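Local coordinates for protein probable AP endonuclease (African swine fever virus, PDB 6KI3) that probably cleaves DNA on the 5' side of apurinic or apyrimidinic sites during repair, binding three zinc ions, and probably also proofreads 3' ends as an exonuclease, at residues H13-S17 / L279-L285; L241-W247 / I254-L259. All coordinates share one frame; numbering follows the deposited sequence.

Contact 1. Residues H13-S17 / L279-L285. With nucleotides of chain C.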
# COMPACT_ATOMS: atom_id res chain seq x y z
N HIS A 13 -10.84 9.32 -6.44
CA HIS A 13 -12.12 9.57 -7.08
C HIS A 13 -12.16 10.93 -7.68
O HIS A 13 -12.65 11.06 -8.85
CB HIS A 13 -13.20 9.44 -6.03
CG HIS A 13 -14.53 9.90 -6.46
ND1 HIS A 13 -14.77 11.06 -7.07
CD2 HIS A 13 -15.76 9.34 -6.26
CE1 HIS A 13 -16.09 11.21 -7.26
NE2 HIS A 13 -16.70 10.16 -6.76
N ARG A 14 -11.71 11.95 -6.96
CA ARG A 14 -11.76 13.32 -7.48
C ARG A 14 -10.92 13.64 -8.73
O ARG A 14 -11.34 14.42 -9.58
CB ARG A 14 -11.41 14.31 -6.36
CG ARG A 14 -11.29 15.75 -6.83
CD ARG A 14 -10.67 16.63 -5.76
NE ARG A 14 -9.38 16.10 -5.30
CZ ARG A 14 -8.21 16.65 -5.58
NH1 ARG A 14 -8.15 17.75 -6.32
NH2 ARG A 14 -7.09 16.11 -5.12
N LEU A 15 -9.74 13.05 -8.81
CA LEU A 15 -8.77 13.33 -9.87
C LEU A 15 -8.87 12.37 -11.05
O LEU A 15 -8.10 12.52 -12.01
CB LEU A 15 -7.34 13.31 -9.32
CG LEU A 15 -7.10 14.33 -8.21
CD1 LEU A 15 -5.72 14.16 -7.57
CD2 LEU A 15 -7.28 15.72 -8.78
N TRP A 16 -9.78 11.41 -11.01
CA TRP A 16 -9.83 10.40 -12.07
C TRP A 16 -11.24 10.19 -12.60
O TRP A 16 -11.42 9.90 -13.79
CB TRP A 16 -9.25 9.08 -11.57
CG TRP A 16 -7.77 9.12 -11.35
CD1 TRP A 16 -7.12 9.25 -10.16
CD2 TRP A 16 -6.75 9.03 -12.35
NE1 TRP A 16 -5.76 9.24 -10.36
CE2 TRP A 16 -5.51 9.11 -11.70
CE3 TRP A 16 -6.78 8.90 -13.74
CZ2 TRP A 16 -4.30 9.06 -12.39
CZ3 TRP A 16 -5.58 8.84 -14.43
CH2 TRP A 16 -4.35 8.93 -13.75
N SER A 17 -12.25 10.34 -11.75
CA SER A 17 -13.62 10.09 -12.18
C SER A 17 -14.12 11.21 -13.08
O SER A 17 -13.84 12.39 -12.85
CB SER A 17 -14.55 9.94 -10.98
OG SER A 17 -14.23 8.78 -10.22
N LEU A 279 -1.89 15.17 -5.51
CA LEU A 279 -1.67 16.52 -6.02
C LEU A 279 -3.03 17.20 -6.13
O LEU A 279 -4.08 16.56 -6.10
CB LEU A 279 -0.92 16.50 -7.36
CG LEU A 279 0.58 16.19 -7.24
CD1 LEU A 279 1.37 16.47 -8.51
CD2 LEU A 279 1.20 16.98 -6.09
N GLY A 280 -2.99 18.53 -6.24
CA GLY A 280 -4.21 19.32 -6.13
C GLY A 280 -5.19 19.14 -7.27
O GLY A 280 -6.37 19.46 -7.11
N SER A 281 -4.74 18.59 -8.40
CA SER A 281 -5.53 18.60 -9.63
C SER A 281 -5.01 17.51 -10.56
O SER A 281 -3.93 16.95 -10.34
CB SER A 281 -5.49 19.97 -10.31
OG SER A 281 -4.28 20.15 -11.03
N SER A 282 -5.78 17.23 -11.61
CA SER A 282 -5.48 16.08 -12.46
C SER A 282 -4.14 16.24 -13.18
O SER A 282 -3.34 15.30 -13.21
CB SER A 282 -6.62 15.88 -13.47
OG SER A 282 -6.16 15.19 -14.62
N MET A 283 -3.89 17.40 -13.78
CA MET A 283 -2.73 17.54 -14.66
C MET A 283 -1.42 17.52 -13.87
O MET A 283 -0.42 16.96 -14.35
CB MET A 283 -2.85 18.82 -15.48
CG MET A 283 -1.66 19.06 -16.41
SD MET A 283 -2.00 20.24 -17.74
CE MET A 283 -3.42 21.11 -17.07
N GLN A 284 -1.40 18.14 -12.69
CA GLN A 284 -0.22 18.03 -11.85
C GLN A 284 0.08 16.57 -11.54
O GLN A 284 1.22 16.11 -11.71
CB GLN A 284 -0.39 18.81 -10.54
CG GLN A 284 -1.00 20.18 -10.66
CD GLN A 284 -1.47 20.68 -9.31
OE1 GLN A 284 -0.83 21.52 -8.68
NE2 GLN A 284 -2.58 20.13 -8.85
N LEU A 285 -0.93 15.82 -11.11
CA LEU A 285 -0.74 14.41 -10.75
C LEU A 285 -0.23 13.60 -11.93
O LEU A 285 0.66 12.76 -11.78
CB LEU A 285 -2.06 13.83 -10.23
CG LEU A 285 -2.04 12.35 -9.87
CD1 LEU A 285 -1.04 12.10 -8.76
CD2 LEU A 285 -3.43 11.86 -9.45
P DG C 3 -11.23 9.48 -2.92
OP1 DG C 3 -11.01 8.12 -3.46
OP2 DG C 3 -10.91 10.66 -3.76
O5' DG C 3 -12.75 9.59 -2.46
C5' DG C 3 -13.20 8.80 -1.36
C4' DG C 3 -14.58 9.23 -0.92
O4' DG C 3 -14.49 10.40 -0.07
C3' DG C 3 -15.54 9.60 -2.05
O3' DG C 3 -16.83 9.11 -1.75
C2' DG C 3 -15.50 11.13 -2.03
C1' DG C 3 -15.35 11.40 -0.55
N9 DG C 3 -14.75 12.70 -0.25
C8 DG C 3 -13.74 13.32 -0.94
N7 DG C 3 -13.41 14.48 -0.43
C5 DG C 3 -14.25 14.63 0.66
C6 DG C 3 -14.34 15.69 1.60
O6 DG C 3 -13.68 16.73 1.65
N1 DG C 3 -15.33 15.44 2.56
C2 DG C 3 -16.11 14.31 2.60
N2 DG C 3 -17.01 14.25 3.60
N3 DG C 3 -16.03 13.31 1.73
C4 DG C 3 -15.08 13.54 0.79
P DA C 4 -18.01 9.13 -2.84
OP1 DA C 4 -18.21 7.73 -3.28
OP2 DA C 4 -17.74 10.18 -3.85
O5' DA C 4 -19.27 9.58 -1.99
C5' DA C 4 -19.54 8.92 -0.76
C4' DA C 4 -20.47 9.75 0.11
O4' DA C 4 -19.79 10.96 0.54
C3' DA C 4 -21.76 10.20 -0.57
O3' DA C 4 -22.84 10.07 0.35
C2' DA C 4 -21.49 11.66 -0.93
C1' DA C 4 -20.53 12.10 0.18
N9 DA C 4 -19.59 13.13 -0.24
C8 DA C 4 -18.83 13.14 -1.38
N7 DA C 4 -18.06 14.20 -1.49
C5 DA C 4 -18.33 14.93 -0.35
C6 DA C 4 -17.83 16.16 0.12
N6 DA C 4 -16.92 16.89 -0.53
N1 DA C 4 -18.31 16.62 1.30
C2 DA C 4 -19.22 15.89 1.95
N3 DA C 4 -19.76 14.72 1.61
C4 DA C 4 -19.27 14.29 0.43
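Arg14 and Leu279 meet at the rim of the TIM barrel, where the short, weakly bonded helical turn 13-16 that follows strand 6-10 lies against the loop between strand 272-275 and helix 282-300. The carbonyl oxygen of Leu279 receives NH2 of Arg14 at 3.2 Å, close to the guanidinium plane. Gly280, bare of any side chain, offers its own oxygen to NH1 of Arg14 at 2.6 Å; that nitrogen comes from well above the carbonyl plane rather than along a lone pair. Two neighbouring carbonyls thus grip two nitrogens of one flat group and fix its rotation, a task for which arginine's paired N-H donors are well shaped. The chain reaches them through a bend at chi3 (54°), and CD2 of Leu15 sits over one face of the guanidinium, toward its rim. At Ser281, the N-cap residue, the backbone itself is the contact surface: CD2 of Leu15 rests 3.4 Å from Ser281 C. Leu285, one turn into the helix, turns its CD2 to the other branch of Leu15, CD1, at 3.8 Å, an apolar contact beside the arginine bonds. Trp16 NE1 lies 3.6 Å from the same Leu285 CD2, the side chains crossing at about a right angle. On the DNA side, His13 N donates to OP2 of DG3 of chain C at 3.0 Å, while His13 NE2 lies 3.1 Å from OP2 of DA4 of chain C.

Contact 2. Residues L241-W247 / I254-L259; sequences LFEGMIW and IKQSGL
Leu259 fits between three side chains of the loop 241-247, and it makes the dense part of this contact. Its CB sits almost squarely above the six-membered ring of Trp247, 3.7 Å from the centroid and 11° off the normal, a CH-pi contact; CG2 of Ile246 presses on the opposite face, so the indole is sandwiched. With CG anti to its backbone N (chi1 173°), Leu259 sends its branches onward: Leu259 CD2 reaches CE2 of Phe242 at 3.4 Å and Leu241 CD1 at 3.7 Å, while Leu259 CD1 lies near CD2 of Leu241 and CZ3 of Trp247. A branched aliphatic suits a spot where neighbours crowd in from several directions. Gly258, with no side chain, lets NE1 of Trp247 come to 3.2 Å from Gly258 N; both are donors, so this is packing and not a bond, and NE1 donates weakly to Ile195 O instead.

Toward the outside the packing thins. Phe242 and Ile254 are both partly exposed, with Ile254 CG2 over one face of the ring, 3.9 Å from its centroid, and the hydroxyl of Ser257 at the ring edge. Ile254 also touches Thr295 and Leu299 of helix 282-300. Ser257 closes the turn before the helix by donating OG to Ile254 O at 2.6 Å, and Ser257 OG in turn accepts a weak bond from Tyr260 N. This is the serine N-cap of helix 258-269, an outer helix of the TIM barrel, packed against the loop that leads into it.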
# COMPACT_ATOMS: atom_id res chain seq x y z
N LEU A 241 9.09 9.86 -6.47
CA LEU A 241 10.37 9.17 -6.40
C LEU A 241 11.48 10.06 -6.96
O LEU A 241 11.32 10.69 -8.01
CB LEU A 241 10.31 7.86 -7.18
CG LEU A 241 9.17 6.90 -6.81
CD1 LEU A 241 9.24 5.64 -7.66
CD2 LEU A 241 9.19 6.56 -5.33
N PHE A 242 12.60 10.11 -6.23
CA PHE A 242 13.77 10.93 -6.57
C PHE A 242 13.47 12.42 -6.51
O PHE A 242 14.22 13.23 -7.07
CB PHE A 242 14.34 10.56 -7.94
CG PHE A 242 14.64 9.10 -8.11
CD1 PHE A 242 15.84 8.58 -7.65
CD2 PHE A 242 13.73 8.26 -8.72
CE1 PHE A 242 16.13 7.23 -7.80
CE2 PHE A 242 14.01 6.92 -8.87
CZ PHE A 242 15.21 6.40 -8.41
N GLU A 243 12.38 12.81 -5.85
CA GLU A 243 12.05 14.22 -5.66
C GLU A 243 11.87 14.57 -4.18
O GLU A 243 11.44 15.68 -3.87
CB GLU A 243 10.79 14.59 -6.45
CG GLU A 243 10.88 14.25 -7.94
CD GLU A 243 9.80 14.93 -8.76
OE1 GLU A 243 10.02 15.14 -9.97
OE2 GLU A 243 8.73 15.25 -8.20
N GLY A 244 12.17 13.64 -3.28
CA GLY A 244 12.07 13.89 -1.86
C GLY A 244 13.37 13.67 -1.13
O GLY A 244 14.43 13.54 -1.75
N MET A 245 13.32 13.62 0.21
CA MET A 245 14.54 13.55 1.00
C MET A 245 15.24 12.20 0.90
O MET A 245 16.43 12.11 1.22
CB MET A 245 14.22 13.86 2.46
CG MET A 245 13.51 15.18 2.68
SD MET A 245 14.64 16.59 2.74
CE MET A 245 15.41 16.32 4.34
N ILE A 246 14.54 11.15 0.45
CA ILE A 246 15.14 9.82 0.47
C ILE A 246 16.03 9.60 -0.74
O ILE A 246 17.12 9.03 -0.62
CB ILE A 246 14.04 8.74 0.55
CG1 ILE A 246 13.03 9.07 1.64
CG2 ILE A 246 14.66 7.38 0.83
CD1 ILE A 246 11.92 8.04 1.76
N TRP A 247 15.61 10.05 -1.93
CA TRP A 247 16.30 9.66 -3.15
C TRP A 247 16.54 10.80 -4.14
O TRP A 247 16.92 10.52 -5.28
CB TRP A 247 15.53 8.54 -3.86
CG TRP A 247 15.46 7.26 -3.10
CD1 TRP A 247 16.51 6.50 -2.68
CD2 TRP A 247 14.27 6.58 -2.66
NE1 TRP A 247 16.05 5.39 -2.01
CE2 TRP A 247 14.68 5.42 -1.99
CE3 TRP A 247 12.90 6.85 -2.78
CZ2 TRP A 247 13.77 4.52 -1.43
CZ3 TRP A 247 12.00 5.96 -2.22
CH2 TRP A 247 12.44 4.81 -1.56
N ILE A 254 20.28 6.53 -10.79
CA ILE A 254 19.12 5.93 -10.13
C ILE A 254 19.34 4.48 -9.74
O ILE A 254 18.58 3.96 -8.91
CB ILE A 254 17.88 6.06 -11.03
CG1 ILE A 254 18.15 5.44 -12.41
CG2 ILE A 254 17.48 7.52 -11.18
CD1 ILE A 254 17.01 5.60 -13.39
N LYS A 255 20.34 3.81 -10.30
CA LYS A 255 20.59 2.41 -9.98
C LYS A 255 21.51 2.23 -8.77
O LYS A 255 21.80 1.09 -8.39
CB LYS A 255 21.18 1.68 -11.19
CG LYS A 255 20.19 1.53 -12.34
CD LYS A 255 20.78 0.79 -13.52
CE LYS A 255 21.10 -0.65 -13.17
NZ LYS A 255 21.38 -1.47 -14.38
N GLN A 256 21.97 3.33 -8.17
CA GLN A 256 22.63 3.28 -6.87
C GLN A 256 21.73 3.75 -5.74
O GLN A 256 22.16 3.77 -4.58
CB GLN A 256 23.92 4.11 -6.89
CG GLN A 256 25.10 3.43 -7.57
CD GLN A 256 25.14 3.69 -9.06
OE1 GLN A 256 25.47 4.79 -9.50
NE2 GLN A 256 24.82 2.67 -9.85
N SER A 257 20.49 4.13 -6.05
CA SER A 257 19.55 4.54 -5.02
C SER A 257 19.03 3.33 -4.26
O SER A 257 19.18 2.18 -4.68
CB SER A 257 18.37 5.29 -5.65
OG SER A 257 17.65 4.47 -6.55
N GLY A 258 18.41 3.60 -3.11
CA GLY A 258 17.75 2.54 -2.37
C GLY A 258 16.49 2.05 -3.05
O GLY A 258 16.10 0.89 -2.86
N LEU A 259 15.85 2.90 -3.85
CA LEU A 259 14.62 2.50 -4.52
C LEU A 259 14.88 1.41 -5.55
O LEU A 259 14.09 0.46 -5.67
CB LEU A 259 13.96 3.71 -5.19
CG LEU A 259 12.80 3.36 -6.05
CD1 LEU A 259 11.55 3.36 -5.26
CD2 LEU A 259 12.67 4.26 -7.25

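In the fold
Both contacts lie in the TIM barrel away from its centre, 24 Å apart between centres and without touching, and helix 282-300 serves each: contact 1 uses its start, while in contact 2 Phe242 and Ile254 rest on its later residue Thr295. Contact 1 is partly buried, joins chain ends far apart in sequence and touches the DNA backbone directly; its chemistry mixes charged-to-carbonyl bonds with a small leucine patch. Contact 2 is buried, local in sequence and about 12 Å from the nucleic acid at its nearest atom; no hydrogen bond crosses it, and CH-pi contacts and aliphatic packing hold it together. Each includes a serine at a helix N-cap position, but Ser257 caps with its side chain and Ser281 does not.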